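Local structure of NAD-dependent epimerase/dehydratase (Methylobacillus flagellatus KT, 3GPI) at residues Gln199-His203 with Ala204-Arg208; Arg136-Glu139 with Ala140-Leu143; Leu249-Ala252 with Arg253-Ala256. The protein is of unknown function but probably binds a nicotinamide dinucleotide in a Rossmann-type domain and may act as an NAD-dependent oxidoreductase. All coordinates share one frame; numbering follows the deposited sequence.

Overall arrangement
The three contacts are local ones, each formed within one unbroken segment, and they lie in series along the chain: contact 2 on helix 132-143, contact 1 where helix 187-201 runs into strand 209-212, and contact 3 at the start of helix 252-256. Contacts 1 and 3 have centres about 16 Å apart and touch through a long, weak ion pair, Glu207 OE1 to Arg253 NE at 3.3 Å. Contact 2 stands apart, its centre about 22 Å from those of both others; its nearest atoms are about 6 Å from contact 1 and 11 Å from contact 3. None of them includes the glycine-rich loop after strand 6-9, which probably receives the dinucleotide.

Contact 1. Residues Gln199-His203 with Ala204-Arg208; sequences QQRSH and AVPER
Gln200 O is gripped by two backbone donors. Ala204 N reaches it at 2.8 Å, in the carbonyl plane but with a bent N-H...O angle of 141°, and His203 N reaches it at 2.9 Å. One acceptor thus receives both an i to i+3 and an i to i+4 donor as the chain turns out of helix 187-201. The carbonyl of Ala204 also comes close, its O 2.9 Å from Gln200 O; both are acceptors, so this is a tight approach without a bond.

Two side-chain contacts flank that turn. The bent chain of Gln200 puts NE2 3.3 Å from the methyl CB of Ala204. On Arg201, CG is anti to the backbone N (chi1 163°) and the chain bends at chi2 (62°), which lays CD against Pro206 CD at 3.7 Å; the aliphatic part of the arginine and the proline ring cross obliquely. The far end of Arg201 is fixed elsewhere, NH2 bonding to Gln102 O.

Arg201 and Pro206 both rest on His103 of strand 103-109, and Pro206 also meets Thr150 of strand 149-158. Further along, Glu207 O bonds to Thr150 OG1 and the backbone of Arg208 to Ile151, which bring the loop alongside strand 149-158 before strand 209-212, its parallel neighbour, begins.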
# COMPACT_ATOMS: atom_id res chain seq x y z
N GLN A 199 13.51 -9.95 -2.34
CA GLN A 199 14.93 -10.20 -2.61
C GLN A 199 15.69 -10.58 -1.33
O GLN A 199 16.60 -11.42 -1.38
CB GLN A 199 15.57 -9.00 -3.29
CG GLN A 199 17.03 -9.22 -3.66
CD GLN A 199 17.66 -8.00 -4.29
OE1 GLN A 199 17.93 -7.01 -3.60
NE2 GLN A 199 17.90 -8.06 -5.59
N GLN A 200 15.29 -10.01 -0.20
CA GLN A 200 15.94 -10.22 1.09
C GLN A 200 15.45 -11.51 1.77
O GLN A 200 16.20 -12.07 2.60
CB GLN A 200 15.70 -9.02 2.03
CG GLN A 200 16.32 -7.69 1.55
CD GLN A 200 17.73 -7.45 2.06
OE1 GLN A 200 18.67 -7.22 1.27
NE2 GLN A 200 17.88 -7.47 3.37
N ARG A 201 14.23 -11.97 1.46
CA ARG A 201 13.49 -13.00 2.26
C ARG A 201 14.34 -14.24 2.49
O ARG A 201 14.35 -14.77 3.61
CB ARG A 201 12.10 -13.35 1.64
CG ARG A 201 11.38 -14.67 2.09
CD ARG A 201 10.99 -14.80 3.60
NE ARG A 201 10.32 -16.07 3.89
CZ ARG A 201 10.92 -17.26 4.02
NH1 ARG A 201 12.25 -17.37 3.86
NH2 ARG A 201 10.20 -18.34 4.29
N SER A 202 15.07 -14.65 1.47
CA SER A 202 15.84 -15.89 1.58
C SER A 202 17.00 -15.84 2.57
O SER A 202 17.46 -16.89 3.02
CB SER A 202 16.36 -16.30 0.21
OG SER A 202 15.27 -16.43 -0.70
N HIS A 203 17.45 -14.63 2.93
CA HIS A 203 18.73 -14.39 3.62
C HIS A 203 18.67 -13.47 4.83
O HIS A 203 19.29 -13.74 5.85
CB HIS A 203 19.71 -13.83 2.62
CG HIS A 203 19.89 -14.71 1.44
ND1 HIS A 203 20.35 -16.01 1.55
CD2 HIS A 203 19.60 -14.53 0.13
CE1 HIS A 203 20.36 -16.57 0.36
NE2 HIS A 203 19.91 -15.70 -0.52
N ALA A 204 18.00 -12.32 4.67
CA ALA A 204 17.67 -11.45 5.79
C ALA A 204 16.17 -11.62 5.96
O ALA A 204 15.39 -11.04 5.19
CB ALA A 204 18.04 -9.98 5.46
N VAL A 205 15.79 -12.47 6.91
CA VAL A 205 14.39 -12.79 7.16
C VAL A 205 13.59 -11.54 7.56
O VAL A 205 13.95 -10.85 8.53
CB VAL A 205 14.21 -13.91 8.27
CG1 VAL A 205 15.12 -15.09 7.96
CG2 VAL A 205 14.48 -13.42 9.70
N PRO A 206 12.49 -11.27 6.82
CA PRO A 206 11.70 -10.10 7.17
C PRO A 206 10.98 -10.20 8.50
O PRO A 206 10.65 -11.28 9.01
CB PRO A 206 10.68 -9.99 6.01
CG PRO A 206 10.68 -11.32 5.35
CD PRO A 206 12.05 -11.88 5.55
N GLU A 207 10.77 -9.03 9.05
CA GLU A 207 9.91 -8.81 10.20
C GLU A 207 8.47 -9.21 9.91
O GLU A 207 8.03 -9.28 8.74
CB GLU A 207 9.93 -7.31 10.48
CG GLU A 207 11.30 -6.73 10.75
CD GLU A 207 11.59 -6.62 12.22
OE1 GLU A 207 10.64 -6.45 13.03
OE2 GLU A 207 12.78 -6.69 12.57
N ARG A 208 7.68 -9.38 10.97
CA ARG A 208 6.29 -9.73 10.76
C ARG A 208 5.38 -8.54 10.41
O ARG A 208 4.28 -8.76 9.94
CB ARG A 208 5.72 -10.58 11.90
CG ARG A 208 6.21 -12.03 11.80
CD ARG A 208 5.58 -12.96 12.80
NE ARG A 208 4.18 -13.26 12.52
CZ ARG A 208 3.76 -14.22 11.70
NH1 ARG A 208 4.64 -14.97 11.06
NH2 ARG A 208 2.45 -14.40 11.49

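Contact 2. Residues Arg136-Glu139 with Ala140-Leu143; sequences RMLE and AEAL
Glu141 N donates to Met137 O at 2.9 Å with an N-H...O angle of 161°, the donor tilted 19° from the carbonyl plane. One residue earlier, Ala140 N bonds to Arg136 O at 3.0 Å, so two successive i to i+4 bonds establish regular alpha-helix here. The next donor is less well placed: Ala142 N divides itself between Leu138 O at 3.0 Å and Glu139 O at 3.4 Å, both bonds weak, as the helix nears its end.

Among the side chains, Leu138 and Glu141 lie side by side and point the same way, one turn apart. Both have CG beside the backbone N (chi1 -66° for the leucine), which sends them along neighbouring paths and brings Leu138 CD2 alongside the carboxylate, 3.7 Å from Glu141 OE1. The base of the glutamate packs against the helix backbone, its CB 3.5 Å from Leu138 O.

Helix 132-143 follows strand 103-109 and precedes strand 149-158 in the chain and packs on the face of the sheet, consistent with the Rossmann-type fold of extended short-chain dehydrogenases. Met137 and Ala140 face Phe106 of strand 103-109, while Leu143 packs on Leu89 of helix 86-95.

The carboxylate of Glu141 is buried but has polar mates: OE1 forms a salt bridge with Arg153 NH2, and OE2 a hydrogen bond with Ser108 OG. Binding through both oxygens is likely to limit rotation about the CG-CD bond, and the arginine would probably favour the ionised form of this acid despite the leucine methyl beside it.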
# COMPACT_ATOMS: atom_id res chain seq x y z
N ARG A 136 -12.24 -4.69 9.89
CA ARG A 136 -12.16 -5.73 8.86
C ARG A 136 -10.71 -5.99 8.50
O ARG A 136 -10.31 -7.12 8.24
CB ARG A 136 -12.95 -5.30 7.61
CG ARG A 136 -14.50 -5.47 7.74
CD ARG A 136 -15.20 -4.99 6.49
NE ARG A 136 -15.27 -3.52 6.40
CZ ARG A 136 -15.73 -2.84 5.34
NH1 ARG A 136 -15.78 -1.51 5.37
NH2 ARG A 136 -16.17 -3.49 4.25
N MET A 137 -9.89 -4.93 8.48
CA MET A 137 -8.50 -5.11 8.15
C MET A 137 -7.72 -5.84 9.23
O MET A 137 -6.93 -6.75 8.94
CB MET A 137 -7.88 -3.75 7.91
CG MET A 137 -6.52 -3.83 7.26
SD MET A 137 -6.35 -4.80 5.68
CE MET A 137 -6.85 -3.65 4.53
N LEU A 138 -7.96 -5.49 10.49
CA LEU A 138 -7.33 -6.24 11.56
C LEU A 138 -7.81 -7.71 11.60
O LEU A 138 -7.03 -8.59 11.94
CB LEU A 138 -7.49 -5.55 12.94
CG LEU A 138 -6.78 -4.21 13.10
CD1 LEU A 138 -7.21 -3.60 14.47
CD2 LEU A 138 -5.25 -4.32 12.98
N GLU A 139 -9.08 -7.96 11.22
CA GLU A 139 -9.59 -9.33 11.15
C GLU A 139 -8.87 -10.13 10.06
O GLU A 139 -8.54 -11.31 10.27
CB GLU A 139 -11.09 -9.31 10.92
CG GLU A 139 -11.69 -10.67 10.64
CD GLU A 139 -13.18 -10.65 10.73
OE1 GLU A 139 -13.82 -9.97 9.90
OE2 GLU A 139 -13.71 -11.32 11.64
N ALA A 140 -8.62 -9.50 8.90
CA ALA A 140 -7.88 -10.15 7.81
C ALA A 140 -6.43 -10.41 8.24
O ALA A 140 -5.88 -11.49 7.95
CB ALA A 140 -7.95 -9.33 6.52
N GLU A 141 -5.81 -9.44 8.92
CA GLU A 141 -4.45 -9.56 9.42
C GLU A 141 -4.29 -10.75 10.35
O GLU A 141 -3.28 -11.47 10.28
CB GLU A 141 -4.02 -8.31 10.19
CG GLU A 141 -3.51 -7.14 9.33
CD GLU A 141 -2.95 -6.01 10.16
OE1 GLU A 141 -2.53 -6.21 11.31
OE2 GLU A 141 -2.87 -4.88 9.67
N ALA A 142 -5.29 -10.94 11.21
CA ALA A 142 -5.18 -11.83 12.37
C ALA A 142 -4.84 -13.24 11.95
O ALA A 142 -4.06 -13.93 12.63
CB ALA A 142 -6.49 -11.82 13.15
N LEU A 143 -5.45 -13.64 10.84
CA LEU A 143 -5.31 -14.95 10.22
C LEU A 143 -3.85 -15.30 10.00
O LEU A 143 -3.38 -16.38 10.35
CB LEU A 143 -6.04 -14.93 8.88
CG LEU A 143 -6.43 -16.23 8.18
CD1 LEU A 143 -7.29 -17.16 9.10
CD2 LEU A 143 -7.19 -15.90 6.92

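Contact 3. Residues Leu249-Ala252 with Arg253-Ala256; sequences LSNA and RLLA
Asn251 meets Leu255 twice, once through the backbone and once through the side chain. Leu255 N donates to Asn251 O at 3.0 Å with an N-H...O angle of 166°, arriving nearly in line with the carbonyl, and Ala256 N takes Ala252 O in the same i to i+4 fashion at 2.9 Å. Asn251 OD1 lies 3.4 Å from Leu255 CD1, a van der Waals contact of the amide oxygen with a methyl. With chi1 at 68°, CG of Asn251 sits between the backbone N and the carbonyl carbon, which turns the amide toward the leucine.

Asn251 occupies the N-cap position of helix 252-256, yet its side chain makes no capping bond, and the first helical N-H groups are served by other acceptors. Ala252 N donates to Ser250 OG at 3.2 Å, an ST turn with an N-H...O angle of 154°. Arg253 N donates to a water at 3.0 Å, and the same water lies 3.0 Å from Ser250 O, to which it can donate, bridging the loop to the helix start. This short helix follows strand 248-249, which pairs in parallel with strand 120-121; the backbone of Ser250 bonds to that of Leu121.

The amide nitrogen of Asn251, a buried group, is satisfied by Asn215 OD1 and Thr213 O. Replacing Asn251 by an alanine would probably leave Asn215 OD1 and Thr213 O without this donor and open a gap beside the leucine branch. Arg253 points its guanidinium elsewhere: NH1 forms a salt bridge with Glu123 OE1 and NH2 another with Asp124 OD1.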
# COMPACT_ATOMS: atom_id res chain seq x y z
N LEU A 249 3.07 8.78 11.51
CA LEU A 249 3.55 7.41 11.46
C LEU A 249 5.03 7.36 11.14
O LEU A 249 5.52 7.98 10.19
CB LEU A 249 2.74 6.66 10.40
CG LEU A 249 1.26 6.52 10.65
CD1 LEU A 249 0.50 6.22 9.37
CD2 LEU A 249 1.03 5.47 11.71
N SER A 250 5.77 6.63 11.99
CA SER A 250 7.20 6.44 11.84
C SER A 250 7.53 5.27 10.92
O SER A 250 7.03 4.18 11.09
CB SER A 250 7.82 6.12 13.20
OG SER A 250 9.20 5.83 13.03
N ASN A 251 8.44 5.51 9.98
CA ASN A 251 8.97 4.46 9.13
C ASN A 251 10.35 3.96 9.57
O ASN A 251 11.11 3.46 8.74
CB ASN A 251 9.03 4.94 7.68
CG ASN A 251 10.06 6.04 7.42
OD1 ASN A 251 10.75 6.55 8.32
ND2 ASN A 251 10.18 6.41 6.15
N ALA A 252 10.65 4.04 10.86
CA ALA A 252 11.95 3.63 11.35
C ALA A 252 12.32 2.20 10.95
O ALA A 252 13.48 1.94 10.58
CB ALA A 252 11.98 3.77 12.90
N ARG A 253 11.39 1.27 11.12
CA ARG A 253 11.66 -0.14 10.78
C ARG A 253 11.92 -0.31 9.27
O ARG A 253 12.85 -0.99 8.85
CB ARG A 253 10.52 -1.06 11.25
CG ARG A 253 10.61 -1.54 12.72
CD ARG A 253 9.66 -2.72 12.88
NE ARG A 253 9.85 -3.43 14.14
CZ ARG A 253 9.36 -3.03 15.31
NH1 ARG A 253 8.65 -1.89 15.41
NH2 ARG A 253 9.59 -3.75 16.38
N LEU A 254 11.14 0.36 8.41
CA LEU A 254 11.39 0.29 6.98
C LEU A 254 12.79 0.81 6.66
O LEU A 254 13.54 0.18 5.91
CB LEU A 254 10.28 1.08 6.25
CG LEU A 254 10.43 1.28 4.75
CD1 LEU A 254 9.06 1.52 4.10
CD2 LEU A 254 11.35 2.49 4.50
N LEU A 255 13.20 1.92 7.27
CA LEU A 255 14.54 2.45 7.03
C LEU A 255 15.61 1.45 7.54
O LEU A 255 16.62 1.26 6.85
CB LEU A 255 14.74 3.82 7.69
CG LEU A 255 13.90 4.94 7.05
CD1 LEU A 255 14.12 6.24 7.74
CD2 LEU A 255 14.23 5.09 5.57
N ALA A 256 15.36 0.83 8.69
CA ALA A 256 16.33 -0.12 9.28
C ALA A 256 16.49 -1.39 8.47
O ALA A 256 17.48 -2.12 8.62
CB ALA A 256 15.96 -0.43 10.73
O HOH W 1 8.79 2.09 12.35